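PDB 4CO9: kynurenine formamidase from Bacillus anthracis, which hydrolyses N-formyl-L-kynurenine to L-kynurenine and formate, the second step of tryptophan breakdown by the kynurenine pathway, using two zinc ions per subunit. Local coordinates for residues I19-L33 and N43-T55. Numbering follows the deposited sequence.
With ZN (zinc ion), chain P.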
loop_
_atom_site.group_PDB
_atom_site.type_symbol
_atom_site.label_atom_id
_atom_site.label_comp_id
_atom_site.label_asym_id
_atom_site.label_seq_id
_atom_site.Cartn_x
_atom_site.Cartn_y
_atom_site.Cartn_z
ATOM N N ILE C 19 2.666 -16.941 -6.137
ATOM C CA ILE C 19 3.613 -16.501 -5.122
ATOM C C ILE C 19 3.684 -17.509 -3.976
ATOM O O ILE C 19 2.708 -18.154 -3.648
ATOM C CB ILE C 19 3.292 -15.092 -4.591
ATOM C CG1 ILE C 19 4.541 -14.498 -3.911
ATOM C CG2 ILE C 19 2.104 -15.097 -3.659
ATOM C CD1 ILE C 19 4.414 -13.039 -3.550
ATOM N N ALA C 20 4.868 -17.638 -3.398
ATOM C CA ALA C 20 5.083 -18.500 -2.245
ATOM C C ALA C 20 4.470 -17.908 -0.985
ATOM O O ALA C 20 4.183 -16.706 -0.915
ATOM C CB ALA C 20 6.570 -18.723 -2.033
ATOM N N THR C 21 4.251 -18.770 -0.004
ATOM C CA THR C 21 3.832 -18.362 1.332
ATOM C C THR C 21 4.608 -19.172 2.359
ATOM O O THR C 21 5.243 -20.166 2.018
ATOM C CB THR C 21 2.332 -18.613 1.551
ATOM O OG1 THR C 21 2.045 -20.000 1.383
ATOM C CG2 THR C 21 1.480 -17.815 0.566
ATOM N N TRP C 22 4.531 -18.777 3.623
ATOM C CA TRP C 22 5.062 -19.616 4.703
ATOM C C TRP C 22 4.365 -20.980 4.611
ATOM O O TRP C 22 3.201 -21.029 4.268
ATOM C CB TRP C 22 4.815 -18.968 6.065
ATOM C CG TRP C 22 5.827 -17.888 6.384
ATOM C CD1 TRP C 22 5.823 -16.613 5.929
ATOM C CD2 TRP C 22 6.990 -18.017 7.202
ATOM N NE1 TRP C 22 6.918 -15.925 6.417
ATOM C CE2 TRP C 22 7.643 -16.767 7.209
ATOM C CE3 TRP C 22 7.536 -19.064 7.933
ATOM C CZ2 TRP C 22 8.831 -16.535 7.915
ATOM C CZ3 TRP C 22 8.715 -18.837 8.649
ATOM C CH2 TRP C 22 9.345 -17.586 8.632
ATOM N N PRO C 23 5.066 -22.085 4.923
ATOM C CA PRO C 23 4.463 -23.416 4.863
ATOM C C PRO C 23 3.163 -23.494 5.664
ATOM O O PRO C 23 3.120 -23.073 6.824
ATOM C CB PRO C 23 5.526 -24.319 5.497
ATOM C CG PRO C 23 6.807 -23.593 5.297
ATOM C CD PRO C 23 6.495 -22.133 5.280
ATOM N N GLY C 24 2.094 -23.948 5.007
ATOM C CA GLY C 24 0.792 -24.115 5.645
ATOM C C GLY C 24 -0.073 -22.853 5.756
ATOM O O GLY C 24 -1.212 -22.938 6.172
ATOM N N ASP C 25 0.492 -21.689 5.421
ATOM C CA ASP C 25 -0.165 -20.404 5.603
ATOM C C ASP C 25 -1.192 -20.238 4.481
ATOM O O ASP C 25 -1.177 -21.009 3.537
ATOM C CB ASP C 25 0.887 -19.300 5.552
ATOM C CG ASP C 25 0.435 -18.025 6.222
ATOM O OD1 ASP C 25 -0.740 -17.988 6.690
ATOM O OD2 ASP C 25 1.253 -17.063 6.238
ATOM N N THR C 26 -2.092 -19.268 4.610
ATOM C CA THR C 26 -3.106 -19.035 3.598
ATOM C C THR C 26 -2.476 -18.877 2.214
ATOM O O THR C 26 -1.659 -17.994 2.035
ATOM C CB THR C 26 -3.879 -17.729 3.903
ATOM O OG1 THR C 26 -4.403 -17.776 5.225
ATOM C CG2 THR C 26 -5.010 -17.528 2.925
ATOM N N PRO C 27 -2.859 -19.724 1.231
ATOM C CA PRO C 27 -2.380 -19.474 -0.117
ATOM C C PRO C 27 -2.920 -18.164 -0.684
ATOM O O PRO C 27 -4.038 -17.773 -0.367
ATOM C CB PRO C 27 -2.930 -20.663 -0.929
ATOM C CG PRO C 27 -3.300 -21.684 0.069
ATOM C CD PRO C 27 -3.744 -20.901 1.271
ATOM N N PHE C 28 -2.123 -17.484 -1.493
ATOM C CA PHE C 28 -2.579 -16.245 -2.102
ATOM C C PHE C 28 -3.655 -16.548 -3.139
ATOM O O PHE C 28 -3.494 -17.455 -3.928
ATOM C CB PHE C 28 -1.446 -15.500 -2.799
ATOM C CG PHE C 28 -1.905 -14.221 -3.464
ATOM C CD1 PHE C 28 -2.459 -14.210 -4.752
ATOM C CD2 PHE C 28 -1.816 -13.022 -2.772
ATOM C CE1 PHE C 28 -2.896 -13.026 -5.322
ATOM C CE2 PHE C 28 -2.252 -11.841 -3.336
ATOM C CZ PHE C 28 -2.781 -11.836 -4.620
ATOM N N SER C 29 -4.717 -15.762 -3.132
ATOM C CA SER C 29 -5.799 -15.921 -4.087
ATOM C C SER C 29 -6.345 -14.573 -4.550
ATOM O O SER C 29 -6.889 -13.840 -3.739
ATOM C CB SER C 29 -6.924 -16.732 -3.410
ATOM O OG SER C 29 -8.055 -16.770 -4.226
ATOM N N TYR C 30 -6.192 -14.255 -5.836
ATOM C CA TYR C 30 -7.047 -13.254 -6.465
ATOM C C TYR C 30 -7.963 -13.960 -7.455
ATOM O O TYR C 30 -7.490 -14.713 -8.306
ATOM C CB TYR C 30 -6.276 -12.128 -7.188
ATOM C CG TYR C 30 -7.272 -11.260 -7.925
ATOM C CD1 TYR C 30 -7.946 -10.233 -7.282
ATOM C CD2 TYR C 30 -7.618 -11.533 -9.237
ATOM C CE1 TYR C 30 -8.916 -9.472 -7.921
ATOM C CE2 TYR C 30 -8.590 -10.787 -9.882
ATOM C CZ TYR C 30 -9.238 -9.761 -9.236
ATOM O OH TYR C 30 -10.203 -9.038 -9.920
ATOM N N GLU C 31 -9.264 -13.726 -7.336
ATOM C CA GLU C 31 -10.234 -14.304 -8.273
ATOM C C GLU C 31 -11.299 -13.286 -8.665
ATOM O O GLU C 31 -11.665 -12.443 -7.850
ATOM C CB GLU C 31 -10.783 -15.681 -7.739
ATOM C CG GLU C 31 -9.728 -16.820 -7.500
ATOM C CD GLU C 31 -8.963 -17.280 -8.742
ATOM O OE1 GLU C 31 -9.486 -17.236 -9.877
ATOM O OE2 GLU C 31 -7.825 -17.708 -8.560
ATOM N N VAL C 32 -11.749 -13.357 -9.921
ATOM C CA VAL C 32 -12.932 -12.647 -10.383
ATOM C C VAL C 32 -14.136 -13.506 -9.999
ATOM O O VAL C 32 -14.346 -14.593 -10.552
ATOM C CB VAL C 32 -12.930 -12.417 -11.910
ATOM C CG1 VAL C 32 -14.173 -11.653 -12.355
ATOM C CG2 VAL C 32 -11.683 -11.666 -12.324
ATOM N N LEU C 33 -14.881 -13.057 -9.006
ATOM C CA LEU C 33 -16.073 -13.785 -8.552
ATOM C C LEU C 33 -17.210 -13.693 -9.549
ATOM O O LEU C 33 -17.975 -14.633 -9.727
ATOM C CB LEU C 33 -16.610 -13.231 -7.247
ATOM C CG LEU C 33 -15.805 -13.401 -5.963
ATOM C CD1 LEU C 33 -16.526 -12.842 -4.740
ATOM C CD2 LEU C 33 -15.468 -14.863 -5.762
ATOM N N ASN C 43 -16.191 -6.196 -13.352
ATOM C CA ASN C 43 -15.511 -7.371 -12.841
ATOM C C ASN C 43 -15.359 -7.232 -11.331
ATOM O O ASN C 43 -14.757 -6.296 -10.868
ATOM C CB ASN C 43 -14.163 -7.523 -13.540
ATOM C CG ASN C 43 -14.324 -7.879 -15.006
ATOM O OD1 ASN C 43 -14.942 -8.892 -15.329
ATOM N ND2 ASN C 43 -13.831 -7.030 -15.890
ATOM N N VAL C 44 -15.948 -8.167 -10.591
ATOM C CA VAL C 44 -15.965 -8.103 -9.139
ATOM C C VAL C 44 -15.013 -9.155 -8.618
ATOM O O VAL C 44 -15.214 -10.358 -8.821
ATOM C CB VAL C 44 -17.383 -8.318 -8.597
ATOM C CG1 VAL C 44 -17.375 -8.356 -7.068
ATOM C CG2 VAL C 44 -18.274 -7.187 -9.104
ATOM N N GLY C 45 -14.013 -8.684 -7.894
ATOM C CA GLY C 45 -12.876 -9.481 -7.513
ATOM C C GLY C 45 -12.939 -9.816 -6.042
ATOM O O GLY C 45 -13.706 -9.207 -5.274
ATOM N N LYS C 46 -12.151 -10.807 -5.662
ATOM C CA LYS C 46 -11.928 -11.087 -4.262
ATOM C C LYS C 46 -10.470 -11.427 -4.005
ATOM O O LYS C 46 -9.916 -12.259 -4.686
ATOM C CB LYS C 46 -12.821 -12.245 -3.882
ATOM C CG LYS C 46 -12.682 -12.716 -2.449
ATOM C CD LYS C 46 -13.604 -13.899 -2.227
ATOM C CE LYS C 46 -13.654 -14.293 -0.782
ATOM N NZ LYS C 46 -14.488 -15.518 -0.625
ATOM N N LEU C 47 -9.894 -10.788 -2.989
ATOM C CA LEU C 47 -8.524 -10.983 -2.573
ATOM C C LEU C 47 -8.513 -11.724 -1.240
ATOM O O LEU C 47 -9.150 -11.289 -0.266
ATOM C CB LEU C 47 -7.832 -9.627 -2.424
ATOM C CG LEU C 47 -6.368 -9.586 -1.970
ATOM C CD1 LEU C 47 -5.478 -10.276 -2.996
ATOM C CD2 LEU C 47 -5.946 -8.144 -1.775
ATOM N N THR C 48 -7.791 -12.841 -1.205
ATOM C CA THR C 48 -7.562 -13.604 0.015
ATOM C C THR C 48 -6.062 -13.855 0.148
ATOM O O THR C 48 -5.446 -14.378 -0.776
ATOM C CB THR C 48 -8.305 -14.954 -0.048
ATOM O OG1 THR C 48 -9.700 -14.719 -0.272
ATOM C CG2 THR C 48 -8.162 -15.715 1.276
ATOM N N MET C 49 -5.470 -13.497 1.279
ATOM C CA MET C 49 -4.043 -13.697 1.465
ATOM C C MET C 49 -3.620 -13.693 2.929
ATOM O O MET C 49 -4.326 -13.149 3.791
ATOM C CB MET C 49 -3.253 -12.596 0.725
ATOM C CG MET C 49 -3.466 -11.189 1.278
ATOM S SD MET C 49 -2.763 -9.868 0.234
ATOM C CE MET C 49 -1.047 -10.270 0.380
ATOM N N SER C 50 -2.478 -14.326 3.204
ATOM C CA SER C 50 -1.771 -14.095 4.460
ATOM C C SER C 50 -1.181 -12.702 4.424
ATOM O O SER C 50 -0.738 -12.245 3.378
ATOM C CB SER C 50 -0.643 -15.092 4.677
ATOM O OG SER C 50 0.140 -14.723 5.812
ATOM N N ILE C 51 -1.161 -12.045 5.576
ATOM C CA ILE C 51 -0.465 -10.768 5.776
ATOM C C ILE C 51 1.013 -10.832 5.323
ATOM O O ILE C 51 1.562 -9.876 4.715
ATOM C CB ILE C 51 -0.595 -10.391 7.267
ATOM C CG1 ILE C 51 -2.068 -10.017 7.580
ATOM C CG2 ILE C 51 0.359 -9.259 7.627
ATOM C CD1 ILE C 51 -2.591 -8.733 6.917
ATOM N N HIS C 52 1.638 -11.972 5.578
ATOM C CA HIS C 52 3.070 -12.122 5.356
ATOM C C HIS C 52 3.322 -12.794 4.016
ATOM O O HIS C 52 3.939 -13.851 3.926
ATOM C CB HIS C 52 3.679 -12.905 6.526
ATOM C CG HIS C 52 3.386 -12.286 7.861
ATOM N ND1 HIS C 52 4.277 -11.463 8.520
ATOM C CD2 HIS C 52 2.283 -12.343 8.639
ATOM C CE1 HIS C 52 3.735 -11.033 9.646
ATOM N NE2 HIS C 52 2.525 -11.555 9.742
ATOM N N THR C 53 2.829 -12.162 2.961
ATOM C CA THR C 53 2.996 -12.640 1.600
ATOM C C THR C 53 3.608 -11.514 0.812
ATOM O O THR C 53 3.137 -10.394 0.880
ATOM C CB THR C 53 1.630 -12.988 0.966
ATOM O OG1 THR C 53 0.961 -13.915 1.805
ATOM C CG2 THR C 53 1.781 -13.600 -0.428
ATOM N N GLY C 54 4.627 -11.832 0.022
ATOM C CA GLY C 54 5.275 -10.846 -0.805
ATOM C C GLY C 54 5.949 -9.813 0.058
ATOM O O GLY C 54 6.275 -10.068 1.222
ATOM N N THR C 55 6.117 -8.626 -0.500
ATOM C CA THR C 55 6.770 -7.533 0.186
ATOM C C THR C 55 5.802 -6.991 1.229
ATOM O O THR C 55 4.676 -6.615 0.900
ATOM C CB THR C 55 7.165 -6.450 -0.828
ATOM O OG1 THR C 55 7.929 -7.062 -1.873
ATOM C CG2 THR C 55 7.998 -5.373 -0.172
HETATM ZN ZN ZN P . 6.369 -10.908 8.189
HETATM O O HOH W 1 5.604 -14.586 -0.088
HETATM O O HOH W 2 2.881 -16.640 4.126
HETATM O O HOH W 3 -9.747 -14.839 -3.574
HETATM O O HOH W 4 7.195 -12.167 9.582
#
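Ser50 OG donates to Asp25 OD2 at 2.6 Å, arriving on the syn side of the carboxylate but 34° out of its plane. The same hydroxyl accepts from the backbone N of His52, an ST turn that ties the carboxylate to a zinc ligand: His52 ND1 binds a zinc ion at 2.2 Å, alongside His56, Asp58 and Glu175, while NE2 is held by Asp200. A water between Trp22 N, Asp25 OD2 and His52 O adds a second tie. Trp22, part of the substrate site, turns the CD1 edge of its indole to His52 O, 3.9 Å away and in the ring plane. Farther along, the segments become a two-stranded antiparallel hairpin arm, with Ser29-Thr48 and Glu31-Lys46 as hydrogen-bonded pairs, reaching away from the main sheet; Leu47, Thr48 and Met49 of this arm pair with an antiparallel strand of the second subunit, so the sheet runs on across the dimer interface. With chi1 at 179°, Phe28 swings its ring away from its own N and along Met49: Phe28 CD2 meets Met49 CB at 3.8 Å, and Met49 SD sits obliquely beside the ring in a Met-aromatic contact, while Leu47 CD1 meets Phe28 CZ at 3.5 Å. Tyr30 stretches its phenol past Gly45, OH to CA 3.6 Å, and reaches Asp200 of the second subunit. At the far end Leu33 lies across the aliphatic chain of Lys46, CG to CB 3.8 Å.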